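Local coordinates for protein alginate lyase AlgAT5 (Defluviitalea, PDB 5ZQI) that probably cleaves alginate by beta-elimination, as expected of a polysaccharide lyase of family 7 built on a beta-sandwich fold, at residues S116-C121 / Q244-K249; Q149-L154 / Y199-R204; D171-I176 / G214-Y219. All coordinates share one frame; numbering follows the deposited sequence.

Interaction 1: S116-C121 / Q244-K249. With SO4 (sulfate ion), chain B.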
loop_
_atom_site.group_PDB
_atom_site.type_symbol
_atom_site.label_atom_id
_atom_site.label_comp_id
_atom_site.label_asym_id
_atom_site.label_seq_id
_atom_site.Cartn_x
_atom_site.Cartn_y
_atom_site.Cartn_z
ATOM N N SER A 116 13.450 -1.185 8.032
ATOM C CA SER A 116 13.364 -1.350 6.591
ATOM C C SER A 116 14.500 -0.616 5.899
ATOM O O SER A 116 15.011 0.389 6.395
ATOM C CB SER A 116 12.049 -0.825 6.010
ATOM O OG SER A 116 12.004 -1.016 4.591
ATOM N N SER A 117 14.874 -1.121 4.726
ATOM C CA SER A 117 15.845 -0.450 3.878
ATOM C C SER A 117 15.194 0.227 2.682
ATOM O O SER A 117 15.899 0.780 1.837
ATOM C CB SER A 117 16.899 -1.443 3.373
ATOM O OG SER A 117 17.680 -1.956 4.435
ATOM N N TYR A 118 13.873 0.209 2.592
ATOM C CA TYR A 118 13.163 0.763 1.447
ATOM C C TYR A 118 12.257 1.914 1.868
ATOM O O TYR A 118 11.621 1.850 2.936
ATOM C CB TYR A 118 12.327 -0.335 0.777
ATOM C CG TYR A 118 13.122 -1.443 0.122
ATOM C CD1 TYR A 118 14.246 -1.174 -0.644
ATOM C CD2 TYR A 118 12.724 -2.767 0.245
ATOM C CE1 TYR A 118 14.943 -2.198 -1.266
ATOM C CE2 TYR A 118 13.412 -3.775 -0.371
ATOM C CZ TYR A 118 14.511 -3.489 -1.117
ATOM O OH TYR A 118 15.199 -4.510 -1.743
ATOM N N PRO A 119 12.202 2.952 1.037
ATOM C CA PRO A 119 11.358 4.121 1.341
ATOM C C PRO A 119 9.909 3.921 0.953
ATOM O O PRO A 119 9.570 3.128 0.072
ATOM C CB PRO A 119 11.995 5.211 0.483
ATOM C CG PRO A 119 12.514 4.446 -0.744
ATOM C CD PRO A 119 12.952 3.110 -0.229
ATOM N N ARG A 120 9.048 4.685 1.619
ATOM C CA ARG A 120 7.624 4.564 1.370
ATOM C C ARG A 120 6.918 5.901 1.521
ATOM O O ARG A 120 7.364 6.792 2.233
ATOM C CB ARG A 120 6.964 3.546 2.318
ATOM C CG ARG A 120 6.766 4.051 3.719
ATOM C CD ARG A 120 6.388 2.935 4.657
ATOM N NE ARG A 120 7.524 2.120 5.053
ATOM C CZ ARG A 120 7.553 0.786 5.087
ATOM N NH1 ARG A 120 6.521 0.066 4.682
ATOM N NH2 ARG A 120 8.638 0.202 5.541
ATOM N N CYS A 121 5.767 5.995 0.843
ATOM C CA CYS A 121 4.725 6.986 1.131
ATOM C C CYS A 121 3.447 6.162 1.246
ATOM O O CYS A 121 2.868 5.761 0.221
ATOM C CB CYS A 121 4.632 8.043 0.068
ATOM S SG CYS A 121 3.530 9.359 0.638
ATOM N N GLN A 244 10.549 -0.716 -3.638
ATOM C CA GLN A 244 11.515 -1.758 -3.256
ATOM C C GLN A 244 12.857 -1.546 -3.950
ATOM O O GLN A 244 13.413 -2.443 -4.573
ATOM C CB GLN A 244 10.980 -3.153 -3.551
ATOM C CG GLN A 244 9.581 -3.401 -3.061
ATOM C CD GLN A 244 9.498 -3.475 -1.575
ATOM O OE1 GLN A 244 9.973 -4.441 -0.985
ATOM N NE2 GLN A 244 8.881 -2.478 -0.956
ATOM N N SER A 245 13.391 -0.343 -3.837
ATOM C CA SER A 245 14.741 -0.071 -4.303
ATOM C C SER A 245 15.337 1.051 -3.477
ATOM O O SER A 245 14.647 1.719 -2.708
ATOM C CB SER A 245 14.756 0.256 -5.795
ATOM O OG SER A 245 16.109 0.241 -6.206
ATOM N N ASN A 246 16.641 1.221 -3.621
ATOM C CA ASN A 246 17.416 2.267 -2.960
ATOM C C ASN A 246 18.729 2.394 -3.727
ATOM O O ASN A 246 18.951 1.711 -4.734
ATOM C CB ASN A 246 17.576 1.929 -1.476
ATOM C CG ASN A 246 18.302 0.604 -1.247
ATOM O OD1 ASN A 246 19.274 0.314 -1.918
ATOM N ND2 ASN A 246 17.806 -0.201 -0.319
ATOM N N THR A 247 19.591 3.310 -3.291
ATOM C CA THR A 247 20.800 3.559 -4.071
ATOM C C THR A 247 21.773 2.378 -4.050
ATOM O O THR A 247 22.576 2.254 -4.980
ATOM C CB THR A 247 21.541 4.823 -3.611
ATOM O OG1 THR A 247 21.968 4.674 -2.248
ATOM C CG2 THR A 247 20.663 6.051 -3.767
ATOM N N SER A 248 21.711 1.501 -3.029
ATOM C CA SER A 248 22.580 0.326 -2.987
ATOM C C SER A 248 22.255 -0.667 -4.097
ATOM O O SER A 248 23.113 -1.495 -4.446
ATOM C CB SER A 248 22.500 -0.391 -1.634
ATOM O OG SER A 248 21.360 -1.236 -1.531
ATOM N N LYS A 249 21.062 -0.577 -4.674
ATOM C CA LYS A 249 20.671 -1.386 -5.813
ATOM C C LYS A 249 21.112 -0.805 -7.144
ATOM O O LYS A 249 20.915 -1.448 -8.174
ATOM C CB LYS A 249 19.140 -1.564 -5.825
ATOM C CG LYS A 249 18.601 -2.046 -4.488
ATOM C CD LYS A 249 19.155 -3.422 -4.161
ATOM C CE LYS A 249 18.418 -4.066 -2.995
ATOM N NZ LYS A 249 19.073 -5.368 -2.654
HETATM S S SO4 B . 13.806 -7.719 -2.112
HETATM O O1 SO4 B . 14.694 -8.421 -3.038
HETATM O O2 SO4 B . 12.930 -8.674 -1.434
HETATM O O3 SO4 B . 14.599 -6.985 -1.130
HETATM O O4 SO4 B . 12.956 -6.783 -2.844
#
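Y118 lays its ring over the backbone of Q244, and the ring can be read atom by atom from its root outward. CB points toward segment 244-249, and with CG anti to the carbonyl carbon (chi1 -67°) the ring is carried across that chain. Q244 CA then sits over the middle of one face, a CH-pi contact 3.7 Å from the ring centroid and only 7° off the normal. Along one side of the ring, CD1 is 3.4 Å from S245 N, and CE1 reaches N246 ND2 at 3.6 Å by an oblique approach. Along the other, CD2 meets the amide oxygen OE1 of Q244 at 3.4 Å. The NE2 end of that amide is turned to the backbone carbonyl of Y242. At the tip, K249 CE comes alongside OH at 3.5 Å, and OH donates a hydrogen bond of 2.6 Å to sulfate O3, which lies at the edge in the ring plane.

The one hydrogen bond between the segments runs from N246 ND2 to S117 O, 3.0 Å long with a fairly straight N-H (158°), though the donor stands well above the carbonyl plane. The same amide is held at its other end, where OD1 accepts from the hydroxyl of S248. P119 CD closes over S245 O, which is buried without a polar partner in the model.

R120 begins the RCELR motif and Q244 ends the YFKAGMYTQ motif, sequences that line the substrate groove in family 7 lyases. R177 and K158 also bind the sulfate, probably a guest from the crystallisation liquor. A phenol backed on one face by main chain, beside basic side chains and an anion, is consistent with a site suited to the carboxylates of alginate.

Interaction 2: Q149-L154 / Y199-R204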
loop_
_atom_site.group_PDB
_atom_site.type_symbol
_atom_site.label_atom_id
_atom_site.label_comp_id
_atom_site.label_asym_id
_atom_site.label_seq_id
_atom_site.Cartn_x
_atom_site.Cartn_y
_atom_site.Cartn_z
ATOM N N GLN A 149 -6.774 1.466 -8.122
ATOM C CA GLN A 149 -5.535 2.228 -8.269
ATOM C C GLN A 149 -4.916 1.966 -9.632
ATOM O O GLN A 149 -5.360 1.086 -10.379
ATOM C CB GLN A 149 -4.547 1.885 -7.136
ATOM C CG GLN A 149 -4.084 0.399 -7.122
ATOM C CD GLN A 149 -3.156 0.082 -5.982
ATOM O OE1 GLN A 149 -2.470 0.954 -5.461
ATOM N NE2 GLN A 149 -3.150 -1.160 -5.572
ATOM N N LYS A 150 -3.886 2.752 -9.961
ATOM C CA LYS A 150 -3.029 2.471 -11.111
ATOM C C LYS A 150 -1.601 2.774 -10.706
ATOM O O LYS A 150 -1.367 3.683 -9.907
ATOM C CB LYS A 150 -3.436 3.261 -12.334
ATOM C CG LYS A 150 -3.277 4.760 -12.198
ATOM C CD LYS A 150 -3.784 5.470 -13.450
ATOM C CE LYS A 150 -3.715 6.961 -13.285
ATOM N NZ LYS A 150 -4.356 7.640 -14.462
ATOM N N ILE A 151 -0.654 1.966 -11.157
ATOM C CA ILE A 151 0.762 2.206 -10.888
ATOM C C ILE A 151 1.337 2.992 -12.060
ATOM O O ILE A 151 1.129 2.612 -13.222
ATOM C CB ILE A 151 1.521 0.892 -10.664
ATOM C CG1 ILE A 151 0.862 0.067 -9.552
ATOM C CG2 ILE A 151 3.011 1.198 -10.385
ATOM C CD1 ILE A 151 1.279 -1.418 -9.562
ATOM N N THR A 152 2.018 4.112 -11.776
ATOM C CA THR A 152 2.402 5.034 -12.838
ATOM C C THR A 152 3.900 5.171 -13.080
ATOM O O THR A 152 4.285 5.683 -14.139
ATOM C CB THR A 152 1.830 6.436 -12.585
ATOM O OG1 THR A 152 2.225 6.904 -11.290
ATOM C CG2 THR A 152 0.302 6.419 -12.634
ATOM N N HIS A 153 4.751 4.711 -12.165
ATOM C CA HIS A 153 6.184 4.899 -12.350
ATOM C C HIS A 153 6.917 3.880 -11.494
ATOM O O HIS A 153 6.469 3.527 -10.399
ATOM C CB HIS A 153 6.609 6.328 -11.977
ATOM C CG HIS A 153 7.908 6.764 -12.582
ATOM N ND1 HIS A 153 7.993 7.444 -13.781
ATOM C CD2 HIS A 153 9.172 6.671 -12.112
ATOM C CE1 HIS A 153 9.260 7.713 -14.040
ATOM N NE2 HIS A 153 9.998 7.237 -13.053
ATOM N N LEU A 154 8.054 3.411 -12.009
ATOM C CA LEU A 154 8.903 2.407 -11.385
ATOM C C LEU A 154 10.338 2.882 -11.371
ATOM O O LEU A 154 10.765 3.620 -12.263
ATOM C CB LEU A 154 8.853 1.061 -12.136
ATOM C CG LEU A 154 7.495 0.351 -12.174
ATOM C CD1 LEU A 154 7.617 -0.866 -13.085
ATOM C CD2 LEU A 154 7.034 -0.022 -10.801
ATOM N N TYR A 199 1.020 -6.432 -17.114
ATOM C CA TYR A 199 0.546 -5.181 -16.549
ATOM C C TYR A 199 1.296 -4.006 -17.166
ATOM O O TYR A 199 2.526 -3.914 -17.061
ATOM C CB TYR A 199 0.698 -5.127 -15.021
ATOM C CG TYR A 199 0.167 -3.826 -14.464
ATOM C CD1 TYR A 199 -1.188 -3.654 -14.260
ATOM C CD2 TYR A 199 1.013 -2.770 -14.176
ATOM C CE1 TYR A 199 -1.692 -2.470 -13.790
ATOM C CE2 TYR A 199 0.512 -1.571 -13.719
ATOM C CZ TYR A 199 -0.846 -1.417 -13.560
ATOM O OH TYR A 199 -1.357 -0.212 -13.134
ATOM N N GLU A 200 0.551 -3.101 -17.797
ATOM C CA GLU A 200 1.116 -1.892 -18.379
ATOM C C GLU A 200 0.884 -0.702 -17.455
ATOM O O GLU A 200 -0.226 -0.493 -16.975
ATOM C CB GLU A 200 0.506 -1.615 -19.753
ATOM C CG GLU A 200 0.725 -2.690 -20.781
ATOM C CD GLU A 200 0.085 -2.336 -22.113
ATOM O OE1 GLU A 200 -0.112 -1.123 -22.366
ATOM O OE2 GLU A 200 -0.225 -3.266 -22.897
ATOM N N LEU A 201 1.937 0.071 -17.216
ATOM C CA LEU A 201 1.837 1.217 -16.329
ATOM C C LEU A 201 0.695 2.112 -16.785
ATOM O O LEU A 201 0.480 2.318 -17.988
ATOM C CB LEU A 201 3.141 2.013 -16.292
ATOM C CG LEU A 201 4.319 1.346 -15.561
ATOM C CD1 LEU A 201 5.543 2.250 -15.804
ATOM C CD2 LEU A 201 4.048 1.097 -14.118
ATOM N N GLY A 202 -0.021 2.663 -15.812
ATOM C CA GLY A 202 -1.154 3.518 -16.066
ATOM C C GLY A 202 -2.487 2.812 -16.138
ATOM O O GLY A 202 -3.508 3.480 -16.274
ATOM N N THR A 203 -2.508 1.491 -16.016
ATOM C CA THR A 203 -3.733 0.719 -16.140
ATOM C C THR A 203 -4.434 0.657 -14.777
ATOM O O THR A 203 -3.869 0.157 -13.792
ATOM C CB THR A 203 -3.432 -0.684 -16.670
ATOM O OG1 THR A 203 -2.752 -0.606 -17.937
ATOM C CG2 THR A 203 -4.758 -1.466 -16.843
ATOM N N ARG A 204 -5.674 1.143 -14.726
ATOM C CA ARG A 204 -6.478 1.080 -13.512
ATOM C C ARG A 204 -6.906 -0.358 -13.230
ATOM O O ARG A 204 -7.317 -1.095 -14.131
ATOM C CB ARG A 204 -7.713 1.992 -13.660
ATOM C CG ARG A 204 -8.441 2.327 -12.352
ATOM C CD ARG A 204 -9.370 3.516 -12.523
ATOM N NE ARG A 204 -10.332 3.603 -11.441
ATOM C CZ ARG A 204 -11.238 4.549 -11.327
ATOM N NH1 ARG A 204 -11.321 5.502 -12.250
ATOM N NH2 ARG A 204 -12.051 4.565 -10.276
HETATM O O HOH W 1 -3.751 6.135 -16.992
#
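Y199 OH and the main chain of I151 meet in a bond that shows how one hydroxyl can serve two separate stretches of backbone at once. The oxygen accepts from I151 N at 3.0 Å along a nearly straight N-H (168°), and it donates to T203 O at 2.6 Å, somewhat tilted from that carbonyl's plane. CG of Y199 is trans to the backbone N (chi1 -179°), which carries the phenol toward segment 149-154, its OH ending at I151 N.

The next polar atom of the strand, I151 O, receives G202 N at 2.8 Å. G202 lies in a type II turn running from E200 to T203, with a positive phi that would press a CB against the preceding carbonyl. Inside the turn, E200 O is gripped twice, by T203 N and by T203 OG1, the latter at 2.7 Å. A water joins K150 NZ to G202 O, 2.8 Å from the carbonyl, while Y262 takes the same ammonium group as a second partner. Farther along, R204 CA lends a CA-H...O contact to Q149 O at 3.3 Å, and the guanidinium of R204 pairs with D148.

Apolar groups fill in around these bonds. L201 CD2 rests against L154 CG at 4.0 Å and also against CG2 of I151, both residues packing in turn on V161 and L178.

A phenylalanine in place of Y199 would probably strand I151 N and T203 O without their shared mate, leaving the turn tied to the strand mainly through G202.

The connection leading into strand 205-212 is held to strand 142-153 by one backbone bond and one from a side-chain hydroxyl. The chemistry implies a join in which polar groups of turn and strand satisfy one another, the buried phenol acting as both donor and acceptor.

Interaction 3: D171-I176 / G214-Y219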
loop_
_atom_site.group_PDB
_atom_site.type_symbol
_atom_site.label_atom_id
_atom_site.label_comp_id
_atom_site.label_asym_id
_atom_site.label_seq_id
_atom_site.Cartn_x
_atom_site.Cartn_y
_atom_site.Cartn_z
ATOM N N ASP A 171 6.429 -8.429 10.388
ATOM C CA ASP A 171 6.777 -8.348 8.975
ATOM C C ASP A 171 5.505 -8.397 8.147
ATOM O O ASP A 171 4.389 -8.471 8.670
ATOM C CB ASP A 171 7.746 -9.463 8.598
ATOM C CG ASP A 171 8.475 -9.200 7.288
ATOM O OD1 ASP A 171 8.389 -8.064 6.776
ATOM O OD2 ASP A 171 9.116 -10.133 6.759
ATOM N N ASP A 172 5.683 -8.331 6.838
ATOM C CA ASP A 172 4.543 -8.448 5.954
ATOM C C ASP A 172 3.990 -9.865 6.013
ATOM O O ASP A 172 4.707 -10.835 6.250
ATOM C CB ASP A 172 4.916 -8.090 4.517
ATOM C CG ASP A 172 5.950 -8.993 3.929
ATOM O OD1 ASP A 172 7.139 -8.863 4.274
ATOM O OD2 ASP A 172 5.579 -9.844 3.111
ATOM N N VAL A 173 2.689 -9.965 5.816
ATOM C CA VAL A 173 1.975 -11.230 5.707
ATOM C C VAL A 173 1.746 -11.514 4.226
ATOM O O VAL A 173 2.177 -12.551 3.711
ATOM C CB VAL A 173 0.670 -11.172 6.511
ATOM C CG1 VAL A 173 -0.113 -12.490 6.336
ATOM C CG2 VAL A 173 0.926 -10.969 8.013
ATOM N N ILE A 174 1.119 -10.583 3.518
ATOM C CA ILE A 174 1.159 -10.587 2.059
ATOM C C ILE A 174 1.390 -9.166 1.557
ATOM O O ILE A 174 1.080 -8.182 2.229
ATOM C CB ILE A 174 -0.111 -11.177 1.397
ATOM C CG1 ILE A 174 -1.342 -10.346 1.721
ATOM C CG2 ILE A 174 -0.300 -12.638 1.750
ATOM C CD1 ILE A 174 -2.477 -10.528 0.692
ATOM N N MET A 175 1.935 -9.074 0.338
ATOM C CA MET A 175 2.116 -7.811 -0.347
ATOM C C MET A 175 1.677 -7.925 -1.805
ATOM O O MET A 175 1.895 -8.955 -2.458
ATOM C CB MET A 175 3.578 -7.316 -0.307
ATOM C CG MET A 175 4.151 -7.202 1.105
ATOM S SD MET A 175 5.654 -6.238 1.243
ATOM C CE MET A 175 6.707 -7.228 0.198
ATOM N N ILE A 176 1.050 -6.862 -2.298
ATOM C CA ILE A 176 0.717 -6.711 -3.708
ATOM C C ILE A 176 1.914 -6.056 -4.382
ATOM O O ILE A 176 2.216 -4.894 -4.122
ATOM C CB ILE A 176 -0.563 -5.890 -3.888
ATOM C CG1 ILE A 176 -1.692 -6.432 -2.996
ATOM C CG2 ILE A 176 -0.988 -5.873 -5.379
ATOM C CD1 ILE A 176 -2.074 -7.896 -3.209
ATOM N N GLY A 214 -9.142 -18.295 8.761
ATOM C CA GLY A 214 -7.803 -18.843 8.656
ATOM C C GLY A 214 -7.267 -18.865 7.244
ATOM O O GLY A 214 -6.378 -19.657 6.930
ATOM N N LYS A 215 -7.807 -18.028 6.368
ATOM C CA LYS A 215 -7.257 -17.908 5.031
ATOM C C LYS A 215 -7.355 -16.479 4.543
ATOM O O LYS A 215 -8.094 -15.657 5.089
ATOM C CB LYS A 215 -7.964 -18.844 4.057
ATOM C CG LYS A 215 -9.352 -18.430 3.698
ATOM C CD LYS A 215 -10.066 -19.538 2.899
ATOM C CE LYS A 215 -10.603 -20.597 3.820
ATOM N NZ LYS A 215 -11.465 -21.592 3.109
ATOM N N ILE A 216 -6.553 -16.194 3.533
ATOM C CA ILE A 216 -6.507 -14.896 2.878
ATOM C C ILE A 216 -6.833 -15.095 1.399
ATOM O O ILE A 216 -6.224 -15.933 0.724
ATOM C CB ILE A 216 -5.133 -14.221 3.055
ATOM C CG1 ILE A 216 -4.815 -13.985 4.531
ATOM C CG2 ILE A 216 -5.131 -12.889 2.257
ATOM C CD1 ILE A 216 -3.363 -13.609 4.793
ATOM N N LYS A 217 -7.846 -14.382 0.920
ATOM C CA LYS A 217 -8.223 -14.388 -0.487
ATOM C C LYS A 217 -7.828 -13.066 -1.137
ATOM O O LYS A 217 -7.989 -11.997 -0.539
ATOM C CB LYS A 217 -9.731 -14.617 -0.640
ATOM C CG LYS A 217 -10.159 -16.009 -0.282
ATOM C CD LYS A 217 -11.668 -16.196 -0.374
ATOM C CE LYS A 217 -12.040 -17.660 -0.098
ATOM N NZ LYS A 217 -13.511 -17.845 0.063
ATOM N N VAL A 218 -7.313 -13.137 -2.372
ATOM C CA VAL A 218 -6.988 -11.945 -3.160
ATOM C C VAL A 218 -7.688 -12.043 -4.506
ATOM O O VAL A 218 -7.558 -13.059 -5.198
ATOM C CB VAL A 218 -5.471 -11.781 -3.357
ATOM C CG1 VAL A 218 -5.150 -10.456 -4.054
ATOM C CG2 VAL A 218 -4.738 -11.818 -2.004
ATOM N N TYR A 219 -8.372 -10.969 -4.883
ATOM C CA TYR A 219 -9.075 -10.806 -6.139
ATOM C C TYR A 219 -8.427 -9.686 -6.948
ATOM O O TYR A 219 -7.943 -8.689 -6.387
ATOM C CB TYR A 219 -10.554 -10.462 -5.914
ATOM C CG TYR A 219 -11.371 -11.421 -5.079
ATOM C CD1 TYR A 219 -11.206 -11.483 -3.696
ATOM C CD2 TYR A 219 -12.292 -12.280 -5.666
ATOM C CE1 TYR A 219 -11.947 -12.358 -2.924
ATOM C CE2 TYR A 219 -13.034 -13.149 -4.894
ATOM C CZ TYR A 219 -12.863 -13.177 -3.533
ATOM O OH TYR A 219 -13.627 -14.072 -2.803
#
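V173 makes the first touch, its CG1 lying 3.8 Å from CD1 of I216. Here the chain turns a corner, and V173 and I174 together form a classic beta bulge facing I166. I174 comes next and touches two residues of the facing strand. Its CG1 lies between the backbone N and the carbonyl carbon (chi1 63°), and the chain then extends so that CD1 meets CG2 of V218 tip to tip at 3.7 Å. The same methyl lies 3.9 Å from I216 CG2, where the two isoleucine side chains lie alongside each other, running in opposite senses. M175 takes the other side of its strand and packs on V162 and Q165. I176 returns to the interior: its CB is not aimed at segment 214-219, but a bend at chi2 (-58°) brings CD1 to 4.1 Å from V218 CG1.

This is face-to-face packing in a beta-sandwich, entirely aliphatic and buried. The axes of strands 174-176 and 215-219 run almost parallel, 5° apart, with a closest approach of 10.3 Å. Strand 205-212, antiparallel neighbour of 215-220, continues the interior, I209 touching I174 and I216, and V207 touching I176 and V218, while strand 160-167 flanks the first segment within its own sheet.

How the interactions relate
Strand 172-179 ties the three contacts together. Its start supplies the interior side of interaction 3, L178 packs against I151, L154 and Y199 of interaction 2, and R177 shares with Y118 the sulfate of interaction 1. The centres nevertheless lie about 19 to 22 Å apart. Interactions 1 and 3 approach to about 4 Å between nearest atoms, on the sheet that both reach, without touching; interactions 2 and 3 come to about 5 Å. Along the chain, interactions 2 and 3 are nested inside the loop closed by 116-121 and 244-249, and they cross each other. Interaction 1 borders the probable substrate groove, whereas interactions 2 and 3 belong to the sandwich framework.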